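Local atomic coordinates of binary enterotoxin of Clostridium perfringens component a (PDB entry 5WTZ), a protein that modifies actin, probably by transferring the ADP-ribose group of NAD+ to it, as the enzymatic component of a two-part clostridial enterotoxin. Residues L4-R8 and L21-R26; F12-K16 and T144-P148; W226-Y231 and R289-I295; S368-V373 and V385-Y391. One frame throughout, in Å; residues are numbered along the deposited sequence.

Interaction 1 of 4, residues L4-R8 and L21-R26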
loop_
_atom_site.group_PDB
_atom_site.type_symbol
_atom_site.label_atom_id
_atom_site.label_comp_id
_atom_site.label_asym_id
_atom_site.label_seq_id
_atom_site.Cartn_x
_atom_site.Cartn_y
_atom_site.Cartn_z
ATOM N N LEU A 4 -17.289 -27.760 -13.730
ATOM C CA LEU A 4 -15.994 -27.884 -13.092
ATOM C C LEU A 4 -15.686 -26.702 -12.182
ATOM O O LEU A 4 -14.837 -26.822 -11.313
ATOM C CB LEU A 4 -14.887 -28.092 -14.113
ATOM C CG LEU A 4 -14.906 -29.609 -14.384
ATOM C CD1 LEU A 4 -15.968 -30.037 -15.423
ATOM C CD2 LEU A 4 -13.520 -30.215 -14.636
ATOM N N ASP A 5 -16.383 -25.581 -12.347
ATOM C CA ASP A 5 -16.294 -24.512 -11.349
ATOM C C ASP A 5 -16.901 -24.969 -10.020
ATOM O O ASP A 5 -16.359 -24.688 -8.954
ATOM C CB ASP A 5 -16.993 -23.235 -11.823
ATOM C CG ASP A 5 -16.159 -22.438 -12.799
ATOM O OD1 ASP A 5 -14.940 -22.684 -12.886
ATOM O OD2 ASP A 5 -16.722 -21.549 -13.472
ATOM N N ASP A 6 -18.022 -25.682 -10.096
ATOM C CA ASP A 6 -18.707 -26.173 -8.903
ATOM C C ASP A 6 -17.976 -27.338 -8.242
ATOM O O ASP A 6 -17.985 -27.468 -7.020
ATOM C CB ASP A 6 -20.139 -26.595 -9.247
ATOM C CG ASP A 6 -21.047 -25.413 -9.529
ATOM O OD1 ASP A 6 -20.738 -24.302 -9.053
ATOM O OD2 ASP A 6 -22.076 -25.595 -10.216
ATOM N N ASN A 7 -17.331 -28.177 -9.050
ATOM C CA ASN A 7 -16.713 -29.393 -8.531
ATOM C C ASN A 7 -15.212 -29.263 -8.232
ATOM O O ASN A 7 -14.587 -30.198 -7.723
ATOM C CB ASN A 7 -16.943 -30.547 -9.511
ATOM C CG ASN A 7 -18.417 -30.917 -9.648
ATOM O OD1 ASN A 7 -19.241 -30.577 -8.793
ATOM N ND2 ASN A 7 -18.751 -31.619 -10.724
ATOM N N ARG A 8 -14.629 -28.111 -8.538
ATOM C CA ARG A 8 -13.201 -27.925 -8.293
ATOM C C ARG A 8 -12.924 -27.817 -6.796
ATOM O O ARG A 8 -13.777 -27.360 -6.033
ATOM C CB ARG A 8 -12.671 -26.684 -9.019
ATOM C CG ARG A 8 -13.027 -25.353 -8.375
ATOM C CD ARG A 8 -11.939 -24.336 -8.655
ATOM N NE ARG A 8 -12.376 -22.971 -8.404
ATOM C CZ ARG A 8 -12.222 -22.343 -7.242
ATOM N NH1 ARG A 8 -11.651 -22.963 -6.215
ATOM N NH2 ARG A 8 -12.644 -21.095 -7.106
ATOM N N LEU A 21 -7.559 -27.671 -16.818
ATOM C CA LEU A 21 -8.857 -27.952 -17.409
ATOM C C LEU A 21 -9.817 -26.869 -16.946
ATOM O O LEU A 21 -10.365 -26.119 -17.762
ATOM C CB LEU A 21 -9.369 -29.333 -17.011
ATOM C CG LEU A 21 -10.507 -29.794 -17.917
ATOM C CD1 LEU A 21 -10.098 -29.682 -19.386
ATOM C CD2 LEU A 21 -10.954 -31.201 -17.564
ATOM N N TRP A 22 -9.989 -26.797 -15.628
ATOM C CA TRP A 22 -10.723 -25.713 -14.976
ATOM C C TRP A 22 -10.348 -24.364 -15.579
ATOM O O TRP A 22 -11.220 -23.587 -15.963
ATOM C CB TRP A 22 -10.451 -25.720 -13.473
ATOM C CG TRP A 22 -11.057 -24.560 -12.743
ATOM C CD1 TRP A 22 -12.374 -24.386 -12.422
ATOM C CD2 TRP A 22 -10.366 -23.419 -12.229
ATOM N NE1 TRP A 22 -12.546 -23.201 -11.744
ATOM C CE2 TRP A 22 -11.326 -22.590 -11.610
ATOM C CE3 TRP A 22 -9.029 -23.016 -12.226
ATOM C CZ2 TRP A 22 -10.991 -21.384 -11.006
ATOM C CZ3 TRP A 22 -8.701 -21.816 -11.621
ATOM C CH2 TRP A 22 -9.679 -21.016 -11.019
ATOM N N ALA A 23 -9.044 -24.114 -15.696
ATOM C CA ALA A 23 -8.547 -22.866 -16.255
ATOM C C ALA A 23 -8.953 -22.703 -17.706
ATOM O O ALA A 23 -9.142 -21.590 -18.185
ATOM C CB ALA A 23 -7.045 -22.799 -16.144
ATOM N N LYS A 24 -9.076 -23.814 -18.414
ATOM C CA LYS A 24 -9.167 -23.721 -19.856
ATOM C C LYS A 24 -10.489 -23.219 -20.340
ATOM O O LYS A 24 -10.561 -22.311 -21.173
ATOM C CB LYS A 24 -8.855 -25.061 -20.496
ATOM C CG LYS A 24 -7.874 -24.757 -21.549
ATOM C CD LYS A 24 -6.723 -24.187 -20.777
ATOM C CE LYS A 24 -5.759 -23.546 -21.679
ATOM N NZ LYS A 24 -6.298 -22.273 -22.256
ATOM N N LYS A 25 -11.533 -23.819 -19.803
ATOM C CA LYS A 25 -12.880 -23.417 -20.117
ATOM C C LYS A 25 -13.116 -21.992 -19.722
ATOM O O LYS A 25 -13.626 -21.195 -20.508
ATOM C CB LYS A 25 -13.850 -24.297 -19.383
ATOM C CG LYS A 25 -13.372 -25.679 -19.394
ATOM C CD LYS A 25 -13.838 -26.346 -18.174
ATOM C CE LYS A 25 -13.102 -27.623 -18.045
ATOM N NZ LYS A 25 -13.721 -28.461 -17.036
ATOM N N ARG A 26 -12.749 -21.675 -18.485
ATOM C CA ARG A 26 -13.030 -20.353 -17.969
ATOM C C ARG A 26 -12.221 -19.339 -18.768
ATOM O O ARG A 26 -12.676 -18.229 -18.991
ATOM C CB ARG A 26 -12.749 -20.258 -16.461
ATOM C CG ARG A 26 -11.295 -20.406 -16.041
ATOM C CD ARG A 26 -11.199 -20.647 -14.533
ATOM N NE ARG A 26 -11.932 -19.645 -13.764
ATOM C CZ ARG A 26 -11.422 -18.496 -13.327
ATOM N NH1 ARG A 26 -10.157 -18.185 -13.579
ATOM N NH2 ARG A 26 -12.181 -17.657 -12.629
#
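The W22 indole lies between the aliphatic parts of two arginines. R8 CD sits over one face, 3.6 Å from the centroid of the W22 five-membered ring and 23° off its normal, a CH-pi contact. On the opposite face R26 CD, from the same helix as W22, covers the centre of the indole. D5 CA lies at the edge, in the ring plane. The D5 carboxylate crosses the indole steeply, its plane 71° from the ring, and D5 OD1 is 2.7 Å from W22 NE1. W22 CG is anti to the backbone N (chi1 174°), which swings the indole across to helix 3-7. The extended R8 chain passes over the indole, and its guanidinium ends on P91 O. R26 NH1 bonds A168 O and S170 OG. Apolar contact is slight beyond the indole: L4 CD2 meets L21 CD2 at 4.0 Å. The contact packs the N-terminal helix 3-7 against helix 16-31. D5 OD1 is 4.4 Å from R26 NE, too far for a salt bridge, but the opposite charges probably attract at that range. The indole thus separates two positive groups while its faces rest on their methylenes.

Interaction 2 of 4, residues F12-K16 and T144-P148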
loop_
_atom_site.group_PDB
_atom_site.type_symbol
_atom_site.label_atom_id
_atom_site.label_comp_id
_atom_site.label_asym_id
_atom_site.label_seq_id
_atom_site.Cartn_x
_atom_site.Cartn_y
_atom_site.Cartn_z
ATOM N N PHE A 12 -5.970 -26.496 -5.485
ATOM C CA PHE A 12 -5.524 -27.479 -6.484
ATOM C C PHE A 12 -4.230 -28.165 -6.060
ATOM O O PHE A 12 -3.863 -29.203 -6.611
ATOM C CB PHE A 12 -5.334 -26.825 -7.859
ATOM C CG PHE A 12 -6.616 -26.628 -8.610
ATOM C CD1 PHE A 12 -7.336 -27.716 -9.069
ATOM C CD2 PHE A 12 -7.114 -25.357 -8.836
ATOM C CE1 PHE A 12 -8.527 -27.538 -9.752
ATOM C CE2 PHE A 12 -8.301 -25.171 -9.515
ATOM C CZ PHE A 12 -9.009 -26.262 -9.976
ATOM N N ALA A 13 -3.560 -27.573 -5.074
ATOM C CA ALA A 13 -2.362 -28.129 -4.458
ATOM C C ALA A 13 -1.303 -28.504 -5.501
ATOM O O ALA A 13 -0.375 -27.742 -5.739
ATOM C CB ALA A 13 -2.725 -29.327 -3.604
ATOM N N LYS A 14 -1.454 -29.668 -6.126
ATOM C CA LYS A 14 -0.484 -30.128 -7.123
ATOM C C LYS A 14 -1.164 -30.703 -8.366
ATOM O O LYS A 14 -0.504 -31.107 -9.333
ATOM C CB LYS A 14 0.449 -31.163 -6.501
ATOM C CG LYS A 14 1.248 -30.614 -5.333
ATOM C CD LYS A 14 2.336 -31.576 -4.909
ATOM C CE LYS A 14 3.353 -30.894 -4.007
ATOM N NZ LYS A 14 4.319 -31.879 -3.449
ATOM N N ASP A 15 -2.491 -30.715 -8.331
ATOM C CA ASP A 15 -3.301 -31.174 -9.450
ATOM C C ASP A 15 -3.330 -30.142 -10.534
ATOM O O ASP A 15 -4.314 -29.416 -10.693
ATOM C CB ASP A 15 -4.741 -31.462 -9.034
ATOM C CG ASP A 15 -5.538 -32.154 -10.137
ATOM O OD1 ASP A 15 -5.096 -32.172 -11.313
ATOM O OD2 ASP A 15 -6.627 -32.671 -9.824
ATOM N N LYS A 16 -2.286 -30.071 -11.320
ATOM C CA LYS A 16 -2.331 -29.036 -12.305
ATOM C C LYS A 16 -3.051 -29.486 -13.569
ATOM O O LYS A 16 -3.460 -28.656 -14.377
ATOM C CB LYS A 16 -0.929 -28.543 -12.558
ATOM C CG LYS A 16 -0.841 -27.510 -13.598
ATOM C CD LYS A 16 0.307 -27.995 -14.392
ATOM C CE LYS A 16 0.004 -28.093 -15.843
ATOM N NZ LYS A 16 1.286 -28.368 -16.534
ATOM N N THR A 144 0.184 -18.520 -9.815
ATOM C CA THR A 144 -0.009 -19.869 -10.343
ATOM C C THR A 144 -0.971 -20.679 -9.465
ATOM O O THR A 144 -1.199 -20.346 -8.299
ATOM C CB THR A 144 1.335 -20.607 -10.483
ATOM O OG1 THR A 144 1.906 -20.832 -9.191
ATOM C CG2 THR A 144 2.295 -19.775 -11.293
ATOM N N MET A 145 -1.536 -21.743 -10.035
ATOM C CA MET A 145 -2.615 -22.493 -9.388
ATOM C C MET A 145 -2.146 -23.601 -8.458
ATOM O O MET A 145 -2.933 -24.133 -7.676
ATOM C CB MET A 145 -3.527 -23.113 -10.444
ATOM C CG MET A 145 -4.153 -22.095 -11.357
ATOM S SD MET A 145 -5.135 -22.823 -12.672
ATOM C CE MET A 145 -5.137 -21.405 -13.782
ATOM N N THR A 146 -0.877 -23.968 -8.561
ATOM C CA THR A 146 -0.371 -25.123 -7.831
ATOM C C THR A 146 0.986 -24.834 -7.216
ATOM O O THR A 146 1.692 -23.928 -7.653
ATOM C CB THR A 146 -0.250 -26.371 -8.747
ATOM O OG1 THR A 146 0.465 -26.032 -9.941
ATOM C CG2 THR A 146 -1.623 -26.909 -9.119
ATOM N N GLU A 147 1.332 -25.601 -6.188
ATOM C CA GLU A 147 2.631 -25.491 -5.547
ATOM C C GLU A 147 3.723 -25.673 -6.578
ATOM O O GLU A 147 3.701 -26.639 -7.329
ATOM C CB GLU A 147 2.775 -26.526 -4.434
ATOM C CG GLU A 147 4.088 -26.433 -3.681
ATOM C CD GLU A 147 4.276 -27.579 -2.713
ATOM O OE1 GLU A 147 3.440 -27.717 -1.794
ATOM O OE2 GLU A 147 5.251 -28.351 -2.877
ATOM N N PRO A 148 4.679 -24.737 -6.628
ATOM C CA PRO A 148 5.724 -24.850 -7.650
ATOM C C PRO A 148 6.477 -26.167 -7.548
ATOM O O PRO A 148 6.568 -26.745 -6.457
ATOM C CB PRO A 148 6.637 -23.670 -7.348
ATOM C CG PRO A 148 5.734 -22.668 -6.677
ATOM C CD PRO A 148 4.791 -23.491 -5.851
HETATM O O HOH W 1 -5.758 -23.503 -6.881
HETATM O O HOH W 2 -4.273 -24.327 -5.513
#
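T146 lays its methyl against the turn formed by F12 to K16. T146 CG2 is 3.9 Å from K16 CB and 3.9 Å from F12 CB, and T146 CB lies 3.3 Å from A13 O. With T146 CG2 anti to the carbonyl carbon, the methyl faces this turn and OG1 lies beside K16 CB. One direct backbone bond joins the loops: E147 N donates to A13 O at 2.8 Å, with an N-H...O angle of 161°, meeting the carbonyl almost head-on. Past it, the side chains of K14 and E147 run side by side in the same direction. K14 NZ and E147 OE2 form a long salt bridge of 3.7 Å, while K14 CE comes closer to the carboxylate. At the other end a water donates to M145 O at 3.0 Å and weakly accepts from F12 N. D15 is the N-cap of helix 16-31, its OD1 bonded to S18 N, and K16 NZ bonds N177 OD1. The contact places the start of helix 16-31 against the loop after strand 141-144. F12 leans on L92 of strand 92-98 and M145 packs on helix 16-31, while E147 touches Y95.

Interaction 3 of 4, residues W226-Y231 and R289-I295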
loop_
_atom_site.group_PDB
_atom_site.type_symbol
_atom_site.label_atom_id
_atom_site.label_comp_id
_atom_site.label_asym_id
_atom_site.label_seq_id
_atom_site.Cartn_x
_atom_site.Cartn_y
_atom_site.Cartn_z
ATOM N N TRP A 226 -16.959 9.510 1.909
ATOM C CA TRP A 226 -16.554 8.902 3.174
ATOM C C TRP A 226 -16.303 9.972 4.234
ATOM O O TRP A 226 -16.802 9.876 5.361
ATOM C CB TRP A 226 -15.309 8.036 2.968
ATOM C CG TRP A 226 -14.907 7.270 4.197
ATOM C CD1 TRP A 226 -15.323 6.019 4.559
ATOM C CD2 TRP A 226 -14.009 7.707 5.221
ATOM N NE1 TRP A 226 -14.740 5.654 5.750
ATOM C CE2 TRP A 226 -13.924 6.678 6.176
ATOM C CE3 TRP A 226 -13.261 8.877 5.424
ATOM C CZ2 TRP A 226 -13.137 6.777 7.315
ATOM C CZ3 TRP A 226 -12.474 8.971 6.550
ATOM C CH2 TRP A 226 -12.418 7.928 7.484
ATOM N N GLY A 227 -15.548 11.005 3.869
ATOM C CA GLY A 227 -15.285 12.106 4.779
ATOM C C GLY A 227 -16.551 12.775 5.288
ATOM O O GLY A 227 -16.715 12.991 6.492
ATOM N N GLU A 228 -17.459 13.088 4.366
ATOM C CA GLU A 228 -18.735 13.686 4.715
ATOM C C GLU A 228 -19.579 12.789 5.619
ATOM O O GLU A 228 -20.122 13.249 6.618
ATOM C CB GLU A 228 -19.518 14.024 3.440
ATOM C CG GLU A 228 -20.913 14.563 3.691
ATOM C CD GLU A 228 -20.906 15.970 4.265
ATOM O OE1 GLU A 228 -19.855 16.647 4.184
ATOM O OE2 GLU A 228 -21.955 16.396 4.799
ATOM N N GLU A 229 -19.713 11.518 5.262
ATOM C CA GLU A 229 -20.592 10.622 5.997
ATOM C C GLU A 229 -20.106 10.439 7.425
ATOM O O GLU A 229 -20.893 10.375 8.364
ATOM C CB GLU A 229 -20.681 9.251 5.312
ATOM C CG GLU A 229 -21.404 9.234 3.981
ATOM C CD GLU A 229 -21.556 7.828 3.428
ATOM O OE1 GLU A 229 -21.944 6.927 4.203
ATOM O OE2 GLU A 229 -21.279 7.621 2.225
ATOM N N ASN A 230 -18.793 10.354 7.579
ATOM C CA ASN A 230 -18.233 9.980 8.856
ATOM C C ASN A 230 -17.830 11.167 9.705
ATOM O O ASN A 230 -17.765 11.035 10.924
ATOM C CB ASN A 230 -17.040 9.035 8.652
ATOM C CG ASN A 230 -17.469 7.657 8.179
ATOM O OD1 ASN A 230 -18.049 6.878 8.937
ATOM N ND2 ASN A 230 -17.186 7.350 6.926
ATOM N N TYR A 231 -17.586 12.329 9.098
ATOM C CA TYR A 231 -17.118 13.455 9.909
ATOM C C TYR A 231 -17.960 14.732 9.827
ATOM O O TYR A 231 -17.638 15.733 10.474
ATOM C CB TYR A 231 -15.638 13.724 9.580
ATOM C CG TYR A 231 -14.792 12.701 10.293
ATOM C CD1 TYR A 231 -14.423 12.891 11.621
ATOM C CD2 TYR A 231 -14.432 11.502 9.671
ATOM C CE1 TYR A 231 -13.686 11.929 12.300
ATOM C CE2 TYR A 231 -13.703 10.535 10.346
ATOM C CZ TYR A 231 -13.330 10.758 11.659
ATOM O OH TYR A 231 -12.602 9.807 12.330
ATOM N N ARG A 289 -14.125 11.866 17.611
ATOM C CA ARG A 289 -14.713 10.790 16.831
ATOM C C ARG A 289 -13.628 9.939 16.190
ATOM O O ARG A 289 -13.066 10.317 15.162
ATOM C CB ARG A 289 -15.662 11.342 15.768
ATOM C CG ARG A 289 -16.308 10.261 14.912
ATOM C CD ARG A 289 -17.238 10.866 13.880
ATOM N NE ARG A 289 -18.599 11.054 14.382
ATOM C CZ ARG A 289 -19.646 10.319 14.011
ATOM N NH1 ARG A 289 -19.497 9.347 13.122
ATOM N NH2 ARG A 289 -20.843 10.563 14.524
ATOM N N LYS A 290 -13.325 8.806 16.825
ATOM C CA LYS A 290 -12.286 7.886 16.368
ATOM C C LYS A 290 -12.556 7.398 14.964
ATOM O O LYS A 290 -13.709 7.201 14.578
ATOM C CB LYS A 290 -12.175 6.681 17.300
ATOM C CG LYS A 290 -11.561 7.012 18.649
ATOM C CD LYS A 290 -11.626 5.802 19.533
ATOM C CE LYS A 290 -10.880 5.997 20.849
ATOM N NZ LYS A 290 -9.404 6.027 20.640
ATOM N N ILE A 291 -11.482 7.218 14.199
ATOM C CA ILE A 291 -11.578 6.617 12.864
ATOM C C ILE A 291 -12.442 5.342 12.929
ATOM O O ILE A 291 -12.130 4.415 13.669
ATOM C CB ILE A 291 -10.169 6.307 12.311
ATOM C CG1 ILE A 291 -9.380 7.603 12.113
ATOM C CG2 ILE A 291 -10.241 5.536 10.994
ATOM C CD1 ILE A 291 -9.804 8.424 10.908
ATOM N N PRO A 292 -13.564 5.321 12.186
ATOM C CA PRO A 292 -14.615 4.295 12.300
ATOM C C PRO A 292 -14.311 2.947 11.621
ATOM O O PRO A 292 -15.029 1.983 11.893
ATOM C CB PRO A 292 -15.810 4.958 11.617
ATOM C CG PRO A 292 -15.186 5.799 10.569
ATOM C CD PRO A 292 -13.930 6.362 11.212
ATOM N N GLU A 293 -13.306 2.904 10.744
ATOM C CA GLU A 293 -12.875 1.683 10.057
ATOM C C GLU A 293 -11.462 1.896 9.542
ATOM O O GLU A 293 -11.074 3.042 9.254
ATOM C CB GLU A 293 -13.800 1.346 8.892
ATOM C CG GLU A 293 -13.782 2.407 7.787
ATOM C CD GLU A 293 -14.854 2.169 6.742
ATOM O OE1 GLU A 293 -14.978 1.019 6.275
ATOM O OE2 GLU A 293 -15.586 3.125 6.410
ATOM N N ASP A 294 -10.707 0.805 9.410
ATOM C CA ASP A 294 -9.335 0.867 8.914
ATOM C C ASP A 294 -9.349 1.577 7.573
ATOM O O ASP A 294 -10.189 1.282 6.711
ATOM C CB ASP A 294 -8.709 -0.525 8.764
ATOM C CG ASP A 294 -8.316 -1.159 10.106
ATOM O OD1 ASP A 294 -8.921 -0.830 11.154
ATOM O OD2 ASP A 294 -7.409 -2.016 10.099
ATOM N N ILE A 295 -8.431 2.523 7.413
ATOM C CA ILE A 295 -8.319 3.291 6.180
ATOM C C ILE A 295 -6.832 3.480 5.845
ATOM O O ILE A 295 -5.971 3.511 6.736
ATOM C CB ILE A 295 -9.061 4.666 6.287
ATOM C CG1 ILE A 295 -9.213 5.319 4.910
ATOM C CG2 ILE A 295 -8.416 5.595 7.319
ATOM C CD1 ILE A 295 -10.215 6.499 4.885
HETATM O O HOH W 3 -17.691 3.964 8.273
#
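W226 presents a flat plate, and the 289-295 segment fits small bumps to one face and its edge. The methyl I295 CD1 sits over the W226 six-membered ring, 3.6 Å from its centroid and 7° off the normal, a CH-pi contact. The opposite face carries N230 ND2, from the helix itself. That ND2 and N230 N both donate to W226 O, from opposite faces of its plane. P292 fills the groove between W226, N230 and Y231: P292 CG is 4.0 Å from W226 CZ2 and 3.5 Å from N230 OD1, and its CD faces Y231 OH. I291 CD1 fits between the edge of W226 and the tip of Y231. At the far end R289 CD lies over the Y231 ring, and a bend at chi3 (-88°) turns the guanidinium back toward N230 O. The contact thus joins helix 220-237 to the loop that leads into strand 295-301. Y231 OH donates to R289 O at 2.9 Å. One polar bond holds the indole's rotation: W226 NE1 donates to E293 OE2 at 2.7 Å, in the ring plane but from above the carboxylate plane. A water donates to both E293 OE2 and N230 OD1. E293 OE2 thus takes two donors, which would probably favour its charged form.

Interaction 4 of 4, residues S368-V373 and V385-Y391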
loop_
_atom_site.group_PDB
_atom_site.type_symbol
_atom_site.label_atom_id
_atom_site.label_comp_id
_atom_site.label_asym_id
_atom_site.label_seq_id
_atom_site.Cartn_x
_atom_site.Cartn_y
_atom_site.Cartn_z
ATOM N N SER A 368 -8.295 4.997 15.883
ATOM C CA SER A 368 -7.299 6.075 15.936
ATOM C C SER A 368 -7.918 7.448 16.243
ATOM O O SER A 368 -8.987 7.798 15.735
ATOM C CB SER A 368 -6.522 6.140 14.614
ATOM O OG SER A 368 -5.866 4.907 14.374
ATOM N N ASN A 369 -7.235 8.246 17.050
ATOM C CA ASN A 369 -7.703 9.607 17.300
ATOM C C ASN A 369 -7.273 10.516 16.152
ATOM O O ASN A 369 -6.163 11.065 16.152
ATOM C CB ASN A 369 -7.190 10.130 18.653
ATOM C CG ASN A 369 -7.754 9.348 19.823
ATOM O OD1 ASN A 369 -8.888 8.876 19.760
ATOM N ND2 ASN A 369 -6.969 9.198 20.892
ATOM N N ALA A 370 -8.164 10.648 15.171
ATOM C CA ALA A 370 -7.918 11.374 13.928
ATOM C C ALA A 370 -9.255 11.808 13.366
ATOM O O ALA A 370 -10.287 11.193 13.689
ATOM C CB ALA A 370 -7.156 10.486 12.890
ATOM N N ALA A 371 -9.267 12.864 12.554
ATOM C CA ALA A 371 -10.517 13.330 11.949
ATOM C C ALA A 371 -10.329 13.732 10.491
ATOM O O ALA A 371 -9.253 14.204 10.100
ATOM C CB ALA A 371 -11.102 14.502 12.747
ATOM N N TYR A 372 -11.372 13.525 9.685
ATOM C CA TYR A 372 -11.417 14.050 8.325
ATOM C C TYR A 372 -11.796 15.515 8.434
ATOM O O TYR A 372 -12.981 15.867 8.476
ATOM C CB TYR A 372 -12.430 13.294 7.466
ATOM C CG TYR A 372 -12.417 13.652 5.993
ATOM C CD1 TYR A 372 -13.117 14.753 5.503
ATOM C CD2 TYR A 372 -11.738 12.854 5.090
ATOM C CE1 TYR A 372 -13.116 15.063 4.139
ATOM C CE2 TYR A 372 -11.737 13.152 3.735
ATOM C CZ TYR A 372 -12.421 14.246 3.268
ATOM O OH TYR A 372 -12.392 14.505 1.914
ATOM N N VAL A 373 -10.791 16.382 8.480
ATOM C CA VAL A 373 -11.027 17.770 8.850
ATOM C C VAL A 373 -11.573 18.586 7.676
ATOM O O VAL A 373 -12.152 19.648 7.880
ATOM C CB VAL A 373 -9.731 18.430 9.400
ATOM C CG1 VAL A 373 -9.324 17.806 10.742
ATOM C CG2 VAL A 373 -8.601 18.352 8.376
ATOM N N VAL A 385 -6.980 13.976 6.493
ATOM C CA VAL A 385 -7.182 13.381 7.802
ATOM C C VAL A 385 -6.045 13.845 8.693
ATOM O O VAL A 385 -4.873 13.610 8.397
ATOM C CB VAL A 385 -7.256 11.846 7.742
ATOM C CG1 VAL A 385 -7.088 11.234 9.141
ATOM C CG2 VAL A 385 -8.585 11.404 7.107
ATOM N N LEU A 386 -6.406 14.547 9.766
ATOM C CA LEU A 386 -5.435 15.061 10.724
ATOM C C LEU A 386 -5.351 14.123 11.922
ATOM O O LEU A 386 -6.355 13.830 12.565
ATOM C CB LEU A 386 -5.817 16.474 11.164
ATOM C CG LEU A 386 -4.880 17.223 12.120
ATOM C CD1 LEU A 386 -3.519 17.394 11.457
ATOM C CD2 LEU A 386 -5.465 18.583 12.502
ATOM N N ILE A 387 -4.145 13.660 12.232
ATOM C CA ILE A 387 -3.941 12.656 13.274
ATOM C C ILE A 387 -3.388 13.326 14.531
ATOM O O ILE A 387 -2.553 14.236 14.420
ATOM C CB ILE A 387 -2.975 11.533 12.757
ATOM C CG1 ILE A 387 -3.587 10.863 11.521
ATOM C CG2 ILE A 387 -2.652 10.511 13.837
ATOM C CD1 ILE A 387 -2.658 9.880 10.780
ATOM N N ASP A 388 -3.862 12.891 15.706
ATOM C CA ASP A 388 -3.434 13.431 16.994
ATOM C C ASP A 388 -1.925 13.271 17.198
ATOM O O ASP A 388 -1.292 12.371 16.640
ATOM C CB ASP A 388 -4.220 12.756 18.140
ATOM C CG ASP A 388 -4.263 13.601 19.422
ATOM O OD1 ASP A 388 -3.873 14.800 19.406
ATOM O OD2 ASP A 388 -4.694 13.064 20.473
ATOM N N HIS A 389 -1.341 14.168 17.983
ATOM C CA HIS A 389 0.083 14.055 18.277
ATOM C C HIS A 389 0.368 12.838 19.165
ATOM O O HIS A 389 -0.514 12.361 19.883
ATOM C CB HIS A 389 0.587 15.335 18.943
ATOM C CG HIS A 389 0.006 15.583 20.299
ATOM N ND1 HIS A 389 0.730 15.425 21.458
ATOM C CD2 HIS A 389 -1.230 15.988 20.676
ATOM C CE1 HIS A 389 -0.034 15.724 22.497
ATOM N NE2 HIS A 389 -1.226 16.068 22.050
ATOM N N GLY A 390 1.593 12.323 19.099
ATOM C CA GLY A 390 2.040 11.345 20.072
ATOM C C GLY A 390 1.826 9.888 19.709
ATOM O O GLY A 390 1.930 9.025 20.573
ATOM N N TYR A 391 1.511 9.609 18.451
ATOM C CA TYR A 391 1.466 8.219 17.974
ATOM C C TYR A 391 2.842 7.850 17.457
ATOM O O TYR A 391 3.788 8.614 17.628
ATOM C CB TYR A 391 0.425 8.043 16.867
ATOM C CG TYR A 391 -1.029 7.937 17.332
ATOM C CD1 TYR A 391 -1.500 6.795 17.993
ATOM C CD2 TYR A 391 -1.934 8.956 17.055
ATOM C CE1 TYR A 391 -2.842 6.691 18.398
ATOM C CE2 TYR A 391 -3.271 8.872 17.460
ATOM C CZ TYR A 391 -3.719 7.733 18.117
ATOM O OH TYR A 391 -5.045 7.662 18.497
HETATM O O HOH W 4 -4.497 10.644 20.880
#
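N369 leaves the strand end facing Y391 and D388. N369 CB meets Y391 OH at 3.3 Å and also D388 CB. CG sits beside the backbone N (chi1 -65°), which keeps the amide close to the phenol oxygen. ND2 passes that oxygen at a poor angle and instead donates to a water at 2.9 Å, which in turn donates to D388 OD2. D388 OD1 bonds S283 OG, and OD2 makes a salt bridge to K287. N369 OD1 turns away to K290 NZ. The backbone does the gripping: N369 N donates to Y391 OH at 2.7 Å and 166°, almost straight. The Y391 ring is turned 52° from the N369 amide, and the two side chains cross at about a right angle. D388 N closes the other side on N369 O at 3.0 Å. From there strands 370-372 and 385-387 run antiparallel as a beta hairpin, two strands of a three-stranded sheet in this ADP-ribosyltransferase domain. A371 and L386 are the hydrogen-bonded pair, and L386 N reaches A371 O in the carbonyl plane. A370 with I387 and Y372 with V385 are non-hydrogen-bonded pairs, with their side chains on one face. There A370 CB touches V385 CG1 and I387 CG1, both at 3.8 Å. V373 CG1 packs on L386 CB, beside L250 and E384 of the NAD site. G390 and Y391 both face V337 in a G1 beta bulge.

Overall arrangement
The four interactions fall into two pairs. Interactions 1 and 2 touch: W22 CE3 is 3.5 Å from F12 CE2, and A23 packs on M145. Their segments alternate along the chain. Interactions 3 and 4 also touch, with centres 11 Å apart. I291 N and S368 O form a probable hydrogen bond of 3.0 Å, and G227 and Y231 pack on Y372. Centres of the two pairs are 41 to 48 Å apart. Bound NAD belongs to the second pair's domain: the side chain of V373 in interaction 4 is about 6 Å from it, that of W226 in interaction 3 about 13 Å. Interactions 1 and 2 lie far from the NAD site.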